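Long-range contacts in acyl-CoA thioester hydrolase ybgC (Escherichia coli K-12, PDB 3GRH), which is a putative thioesterase of the outer membrane, built on the beta-helix fold of pectinesterases, that neither binds pectin nor has pectinesterase activity: residues I92-V96 against T120-P124; I144-G150 against C192-F196; T209-T213 against A225-R229. All coordinates share one frame; numbering follows the deposited sequence.

Contact 1 (I92-V96 against T120-P124); sequences IQAAV and TVYVP
This is a buried helix-on-strand contact at the start of the parallel beta-helix, the fold of the pectinesterase family. The short helix 92-100 lies beside strand 115-123. The axes of 92-96 and 121-123 run 17° apart and come within 7.9 Å. The polar half belongs to Gln93. Its CG is anti to the backbone N (chi1 -172°), and a bend at chi2 then turns the amide onto the edge of the strand. There it grips the backbone of Tyr122 twice. Tyr122 N gives a nearly straight bond to Gln93 OE1 at 2.8 Å, and Gln93 NE2 reaches a lone pair of Tyr122 O at 2.9 Å. Tyr167 OH is a second partner of OE1 and Asp97 OD1 a second partner of NE2, so both ends of the amide are bonded twice, which fixes its rotation. The apolar half lies beside it. Ile92 CG2 sits 3.8 Å from both Val121 CG1 and Val121 CG2. Val96 CG1 spans two residues, reaching Val123 CG1 and Pro124 CD. Near the helix start a water joins the backbones, accepting from Gln93 N at 3.0 Å and donating to Thr120 O at 2.9 Å.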
loop_
_atom_site.group_PDB
_atom_site.type_symbol
_atom_site.label_atom_id
_atom_site.label_comp_id
_atom_site.label_asym_id
_atom_site.label_seq_id
_atom_site.Cartn_x
_atom_site.Cartn_y
_atom_site.Cartn_z
ATOM N N ILE A 92 0.632 -19.033 10.788
ATOM C CA ILE A 92 0.481 -18.769 9.375
ATOM C C ILE A 92 1.794 -18.977 8.663
ATOM O O ILE A 92 1.852 -19.595 7.566
ATOM C CB ILE A 92 -0.049 -17.369 9.100
ATOM C CG1 ILE A 92 -1.432 -17.208 9.809
ATOM C CG2 ILE A 92 -0.055 -17.113 7.637
ATOM C CD1 ILE A 92 -1.983 -15.870 9.762
ATOM N N GLN A 93 2.892 -18.621 9.331
ATOM C CA GLN A 93 4.205 -18.865 8.754
ATOM C C GLN A 93 4.450 -20.323 8.483
ATOM O O GLN A 93 5.016 -20.649 7.444
ATOM C CB GLN A 93 5.348 -18.319 9.607
ATOM C CG GLN A 93 6.689 -18.371 8.963
ATOM C CD GLN A 93 6.811 -17.395 7.851
ATOM O OE1 GLN A 93 6.782 -16.224 8.116
ATOM N NE2 GLN A 93 7.027 -17.857 6.653
ATOM N N ALA A 94 4.007 -21.219 9.362
ATOM C CA ALA A 94 4.196 -22.641 9.140
ATOM C C ALA A 94 3.475 -23.146 7.909
ATOM O O ALA A 94 3.980 -24.058 7.198
ATOM C CB ALA A 94 3.775 -23.386 10.395
ATOM N N ALA A 95 2.263 -22.643 7.670
ATOM C CA ALA A 95 1.513 -23.027 6.500
ATOM C C ALA A 95 2.152 -22.463 5.256
ATOM O O ALA A 95 2.155 -23.094 4.249
ATOM C CB ALA A 95 0.037 -22.518 6.592
ATOM N N VAL A 96 2.581 -21.212 5.283
ATOM C CA VAL A 96 3.319 -20.626 4.143
ATOM C C VAL A 96 4.535 -21.435 3.808
ATOM O O VAL A 96 4.771 -21.741 2.679
ATOM C CB VAL A 96 3.715 -19.163 4.407
ATOM C CG1 VAL A 96 4.728 -18.636 3.378
ATOM C CG2 VAL A 96 2.467 -18.266 4.471
ATOM N N THR A 120 5.033 -12.366 12.813
ATOM C CA THR A 120 5.265 -12.022 11.450
ATOM C C THR A 120 4.808 -13.108 10.496
ATOM O O THR A 120 4.792 -14.299 10.842
ATOM C CB THR A 120 6.756 -11.742 11.227
ATOM O OG1 THR A 120 7.513 -12.853 11.696
ATOM C CG2 THR A 120 7.226 -10.432 11.871
ATOM N N VAL A 121 4.561 -12.713 9.230
ATOM C CA VAL A 121 4.300 -13.696 8.150
ATOM C C VAL A 121 5.159 -13.154 7.021
ATOM O O VAL A 121 4.933 -12.054 6.508
ATOM C CB VAL A 121 2.862 -13.693 7.725
ATOM C CG1 VAL A 121 2.656 -14.614 6.530
ATOM C CG2 VAL A 121 1.935 -14.102 8.861
ATOM N N TYR A 122 6.136 -13.933 6.621
ATOM C CA TYR A 122 7.022 -13.594 5.496
ATOM C C TYR A 122 6.733 -14.590 4.385
ATOM O O TYR A 122 6.788 -15.821 4.576
ATOM C CB TYR A 122 8.443 -13.746 5.912
ATOM C CG TYR A 122 9.036 -12.686 6.818
ATOM C CD1 TYR A 122 8.279 -11.603 7.293
ATOM C CD2 TYR A 122 10.309 -12.839 7.273
ATOM C CE1 TYR A 122 8.808 -10.685 8.155
ATOM C CE2 TYR A 122 10.817 -11.934 8.141
ATOM C CZ TYR A 122 10.094 -10.862 8.525
ATOM O OH TYR A 122 10.667 -9.909 9.403
ATOM N N VAL A 123 6.359 -14.056 3.219
ATOM C CA VAL A 123 5.989 -14.920 2.069
ATOM C C VAL A 123 7.064 -14.698 1.031
ATOM O O VAL A 123 7.159 -13.635 0.458
ATOM C CB VAL A 123 4.622 -14.586 1.466
ATOM C CG1 VAL A 123 4.191 -15.663 0.453
ATOM C CG2 VAL A 123 3.541 -14.559 2.570
ATOM N N PRO A 124 7.890 -15.685 0.779
ATOM C CA PRO A 124 9.020 -15.480 -0.134
ATOM C C PRO A 124 8.663 -15.543 -1.578
ATOM O O PRO A 124 7.567 -15.948 -1.975
ATOM C CB PRO A 124 9.965 -16.633 0.271
ATOM C CG PRO A 124 9.066 -17.649 0.707
ATOM C CD PRO A 124 8.013 -16.989 1.464
HETATM O O HOH W 1 3.269 -16.619 11.495
#

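Contact 2 (I144-G150 against C192-F196); sequences IGLSLDG and CSAVF
The Phe196 ring meets Ile144 at its edge: Ile144 CD1 lies near the ring plane, 4.2 Å from Phe196 CD1. Val121 covers one face of the ring and Ile210 the other, which places Phe196 in the hydrophobic interior of the parallel beta-helix. A second flat group is the peptide joining Gly145 to Leu146. Val195 packs on one face of it. Its CG1, anti to the backbone N (chi1 175°), lies above the peptide, 3.9 Å from Gly145 C. CG2 leans toward Leu146 O at 3.3 Å, a close approach, and also meets Leu146 CB. Ile144 CG2 adds an apolar touch to Val195 CG1 at 4.1 Å. Further along, Leu148 points at the loop that leads into strand 196-198. Its CB is 3.5 Å from Ser193 O, and its CD1 spans Ser193 O and Ala194 O, 3.7 Å from the latter. No hydrogen bond crosses between the two segments, so they are joined by packing alone. The polar groups of the loop look to other partners: Ser193 OG bonds Val190 O and Val226 N, Cys192 O takes Trp157 NE1, and Cys192 SG closes a disulfide with Cys180. At the far end the methylene carbon Ser193 CB rests 3.8 Å from Gly150 N.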
loop_
_atom_site.group_PDB
_atom_site.type_symbol
_atom_site.label_atom_id
_atom_site.label_comp_id
_atom_site.label_asym_id
_atom_site.label_seq_id
_atom_site.Cartn_x
_atom_site.Cartn_y
_atom_site.Cartn_z
ATOM N N ILE A 144 -4.063 -10.720 12.108
ATOM C CA ILE A 144 -2.645 -11.019 12.037
ATOM C C ILE A 144 -1.906 -9.801 12.547
ATOM O O ILE A 144 -2.159 -8.693 12.085
ATOM C CB ILE A 144 -2.236 -11.233 10.582
ATOM C CG1 ILE A 144 -2.935 -12.471 10.041
ATOM C CG2 ILE A 144 -0.675 -11.314 10.494
ATOM C CD1 ILE A 144 -2.660 -12.586 8.503
ATOM N N GLY A 145 -1.095 -9.934 13.581
ATOM C CA GLY A 145 -0.492 -8.733 14.144
ATOM C C GLY A 145 0.773 -9.012 14.939
ATOM O O GLY A 145 1.057 -10.097 15.432
ATOM N N LEU A 146 1.540 -7.962 15.050
ATOM C CA LEU A 146 2.725 -7.912 15.924
ATOM C C LEU A 146 3.060 -6.397 16.071
ATOM O O LEU A 146 2.658 -5.618 15.208
ATOM C CB LEU A 146 3.941 -8.654 15.340
ATOM C CG LEU A 146 5.070 -8.976 16.249
ATOM C CD1 LEU A 146 4.601 -9.972 17.314
ATOM C CD2 LEU A 146 6.258 -9.494 15.436
ATOM N N SER A 147 3.775 -6.005 17.118
ATOM C CA SER A 147 4.224 -4.620 17.289
ATOM C C SER A 147 5.667 -4.535 16.909
ATOM O O SER A 147 6.518 -5.129 17.554
ATOM C CB SER A 147 4.075 -4.157 18.730
ATOM O OG SER A 147 2.721 -4.144 19.109
ATOM N N LEU A 148 5.990 -3.795 15.850
ATOM C CA LEU A 148 7.357 -3.584 15.440
ATOM C C LEU A 148 7.561 -2.141 15.011
ATOM O O LEU A 148 6.736 -1.562 14.312
ATOM C CB LEU A 148 7.718 -4.423 14.262
ATOM C CG LEU A 148 7.675 -5.919 14.417
ATOM C CD1 LEU A 148 7.899 -6.550 13.004
ATOM C CD2 LEU A 148 8.653 -6.462 15.517
ATOM N N ASP A 149 8.608 -1.543 15.485
ATOM C CA ASP A 149 8.914 -0.119 15.238
ATOM C C ASP A 149 10.264 -0.033 14.536
ATOM O O ASP A 149 11.215 -0.624 14.980
ATOM C CB ASP A 149 8.987 0.587 16.573
ATOM C CG ASP A 149 9.160 2.138 16.509
ATOM O OD1 ASP A 149 9.677 2.766 15.550
ATOM O OD2 ASP A 149 8.772 2.804 17.538
ATOM N N GLY A 150 10.340 0.726 13.463
ATOM C CA GLY A 150 11.617 0.935 12.760
ATOM C C GLY A 150 12.708 1.476 13.638
ATOM O O GLY A 150 13.833 1.233 13.365
ATOM N N CYS A 192 12.253 -3.117 7.719
ATOM C CA CYS A 192 12.215 -4.320 8.505
ATOM C C CYS A 192 11.096 -4.308 9.499
ATOM O O CYS A 192 10.998 -5.222 10.324
ATOM C CB CYS A 192 13.475 -4.456 9.300
ATOM S SG CYS A 192 14.954 -4.600 8.231
ATOM N N SER A 193 10.254 -3.289 9.500
ATOM C CA SER A 193 9.222 -3.187 10.546
ATOM C C SER A 193 7.911 -3.851 10.163
ATOM O O SER A 193 6.978 -3.777 10.893
ATOM C CB SER A 193 8.917 -1.695 10.875
ATOM O OG SER A 193 8.265 -1.074 9.754
ATOM N N ALA A 194 7.839 -4.503 9.012
ATOM C CA ALA A 194 6.573 -5.086 8.567
ATOM C C ALA A 194 6.140 -6.302 9.312
ATOM O O ALA A 194 6.963 -7.222 9.470
ATOM C CB ALA A 194 6.588 -5.372 6.991
ATOM N N VAL A 195 4.854 -6.398 9.625
ATOM C CA VAL A 195 4.284 -7.626 10.226
ATOM C C VAL A 195 4.151 -8.687 9.146
ATOM O O VAL A 195 4.471 -9.837 9.348
ATOM C CB VAL A 195 2.910 -7.330 10.900
ATOM C CG1 VAL A 195 2.284 -8.642 11.400
ATOM C CG2 VAL A 195 3.089 -6.280 12.022
ATOM N N PHE A 196 3.578 -8.304 8.010
ATOM C CA PHE A 196 3.336 -9.183 6.880
ATOM C C PHE A 196 4.180 -8.627 5.760
ATOM O O PHE A 196 3.983 -7.500 5.339
ATOM C CB PHE A 196 1.836 -9.166 6.507
ATOM C CG PHE A 196 1.408 -10.240 5.644
ATOM C CD1 PHE A 196 0.581 -11.271 6.118
ATOM C CD2 PHE A 196 1.830 -10.320 4.380
ATOM C CE1 PHE A 196 0.188 -12.268 5.304
ATOM C CE2 PHE A 196 1.456 -11.421 3.536
ATOM C CZ PHE A 196 0.628 -12.367 4.049
#

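Contact 3 (T209-T213 against A225-R229); sequences TIENT and AVALR
Asn212 meets the segment 225-229 with every atom of its side chain beyond CA. It sits at the end of strand 208-212 in the parallel beta-helix and points across the coil at the chain that leads into strand 228-230. The touching parts run almost antiparallel. CB comes first, 3.3 Å from Ala225 O and close to Val226 O as well. CG follows, anti to the backbone N (chi1 -167°), and lies 3.6 Å from the methyl carbon Ala225 CB. The amide then divides. Its oxygen OD1 also borders Ala225 CB and takes a hydrogen bond from Leu214 N. Its nitrogen ND2 donates to Val226 O at 3.0 Å with an N-H...O angle of 166°. The acceptor lies in the amide plane of Asn212, yet the nitrogen stands well above the carbonyl plane of Val226, 58° out of it. Leu148 O is a second partner of ND2. On the backbone of the same residue, Asn212 N lies 3.7 Å from Ala227 CB.

Nearer the strand start the contact turns apolar. Ile210 CG2 rests 3.4 Å from Ala227 O and 4.1 Å from Ala227 CB, while Ile210 CD1 meets Leu228 CD1 at 4.2 Å. These side chains fill the inside of the coil, where Phe196 joins them.

A leucine in place of Asn212 could offer no N-H, and it would probably leave the buried carbonyls of Val226 and Leu148 without this donor and Leu214 N without its acceptor. The chemistry thus implies that one amide bonds the carbonyls of two other parts of the chain, Val226 O and Leu148 O, and closes on its own chain at Leu214 N, while Ile210, Ala227 and Leu228 add apolar packing.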
loop_
_atom_site.group_PDB
_atom_site.type_symbol
_atom_site.label_atom_id
_atom_site.label_comp_id
_atom_site.label_asym_id
_atom_site.label_seq_id
_atom_site.Cartn_x
_atom_site.Cartn_y
_atom_site.Cartn_z
ATOM N N THR A 209 -7.420 -9.337 8.403
ATOM C CA THR A 209 -6.935 -8.078 8.975
ATOM C C THR A 209 -5.485 -8.249 9.252
ATOM O O THR A 209 -5.076 -9.222 9.836
ATOM C CB THR A 209 -7.663 -7.692 10.283
ATOM O OG1 THR A 209 -9.045 -7.495 9.910
ATOM C CG2 THR A 209 -7.121 -6.390 10.872
ATOM N N ILE A 210 -4.715 -7.245 8.852
ATOM C CA ILE A 210 -3.252 -7.219 9.149
ATOM C C ILE A 210 -2.963 -5.906 9.873
ATOM O O ILE A 210 -3.369 -4.867 9.422
ATOM C CB ILE A 210 -2.402 -7.295 7.937
ATOM C CG1 ILE A 210 -2.580 -8.642 7.210
ATOM C CG2 ILE A 210 -0.943 -7.099 8.359
ATOM C CD1 ILE A 210 -2.153 -8.650 5.732
ATOM N N GLU A 211 -2.354 -5.990 11.062
ATOM C CA GLU A 211 -2.210 -4.804 11.938
ATOM C C GLU A 211 -0.776 -4.817 12.482
ATOM O O GLU A 211 -0.302 -5.823 12.975
ATOM C CB GLU A 211 -3.241 -4.842 13.066
ATOM C CG GLU A 211 -3.206 -3.665 13.992
ATOM C CD GLU A 211 -4.399 -3.523 14.901
ATOM O OE1 GLU A 211 -5.539 -3.557 14.364
ATOM O OE2 GLU A 211 -4.192 -3.306 16.116
ATOM N N ASN A 212 -0.127 -3.672 12.410
ATOM C CA ASN A 212 1.037 -3.399 13.267
ATOM C C ASN A 212 0.507 -2.752 14.535
ATOM O O ASN A 212 -0.025 -1.661 14.484
ATOM C CB ASN A 212 2.119 -2.601 12.564
ATOM C CG ASN A 212 3.391 -2.596 13.306
ATOM O OD1 ASN A 212 3.355 -2.409 14.524
ATOM N ND2 ASN A 212 4.544 -2.679 12.612
ATOM N N THR A 213 0.573 -3.538 15.583
ATOM C CA THR A 213 -0.167 -3.252 16.816
ATOM C C THR A 213 0.634 -2.259 17.683
ATOM O O THR A 213 0.216 -1.950 18.832
ATOM C CB THR A 213 -0.463 -4.537 17.555
ATOM O OG1 THR A 213 0.745 -5.278 17.788
ATOM C CG2 THR A 213 -1.349 -5.471 16.745
ATOM N N ALA A 225 5.961 1.800 11.362
ATOM C CA ALA A 225 5.508 0.542 11.807
ATOM C C ALA A 225 4.559 -0.059 10.751
ATOM O O ALA A 225 3.307 0.008 10.859
ATOM C CB ALA A 225 4.838 0.721 13.124
ATOM N N VAL A 226 5.188 -0.725 9.800
ATOM C CA VAL A 226 4.458 -1.248 8.667
ATOM C C VAL A 226 3.610 -2.427 9.062
ATOM O O VAL A 226 4.065 -3.333 9.772
ATOM C CB VAL A 226 5.467 -1.639 7.530
ATOM C CG1 VAL A 226 4.704 -2.250 6.355
ATOM C CG2 VAL A 226 6.316 -0.452 7.105
ATOM N N ALA A 227 2.365 -2.433 8.580
ATOM C CA ALA A 227 1.469 -3.550 8.723
ATOM C C ALA A 227 1.738 -4.541 7.600
ATOM O O ALA A 227 2.062 -5.644 7.840
ATOM C CB ALA A 227 0.049 -3.103 8.711
ATOM N N LEU A 228 1.578 -4.104 6.353
ATOM C CA LEU A 228 1.710 -4.982 5.160
ATOM C C LEU A 228 2.742 -4.340 4.265
ATOM O O LEU A 228 2.569 -3.238 3.846
ATOM C CB LEU A 228 0.406 -5.051 4.431
ATOM C CG LEU A 228 0.435 -5.882 3.169
ATOM C CD1 LEU A 228 0.971 -7.285 3.271
ATOM C CD2 LEU A 228 -1.037 -5.910 2.673
ATOM N N ARG A 229 3.752 -5.114 3.884
ATOM C CA ARG A 229 4.698 -4.762 2.841
ATOM C C ARG A 229 4.592 -5.749 1.721
ATOM O O ARG A 229 4.582 -6.967 1.967
ATOM C CB ARG A 229 6.067 -4.808 3.379
ATOM C CG ARG A 229 7.136 -4.644 2.360
ATOM C CD ARG A 229 8.509 -4.507 2.859
ATOM N NE ARG A 229 9.509 -4.611 1.789
ATOM C CZ ARG A 229 10.807 -4.726 2.034
ATOM N NH1 ARG A 229 11.278 -4.680 3.278
ATOM N NH2 ARG A 229 11.617 -4.929 1.030
#

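How the contacts relate
The three contacts follow one another along the beta-helix. Contact 1 lies at its start, with its centre about 13 Å from that of contact 2. The centres of contacts 2 and 3 are only about 6 Å apart. Backbone pairing joins successive coils: Val121 N to Val195 O at 2.9 Å between contacts 1 and 2, and probably Phe196 O to Arg229 N at 2.8 Å between contacts 2 and 3. Contacts 1 and 3 do not touch. Asp280 is the predicted nucleophile. The side chain of Val226 in contact 3 is about 9 Å from that of Asp280. The side chain of Ser193 in contact 2 is about 11 Å from that of Asp280. Contact 1 lies away from this site.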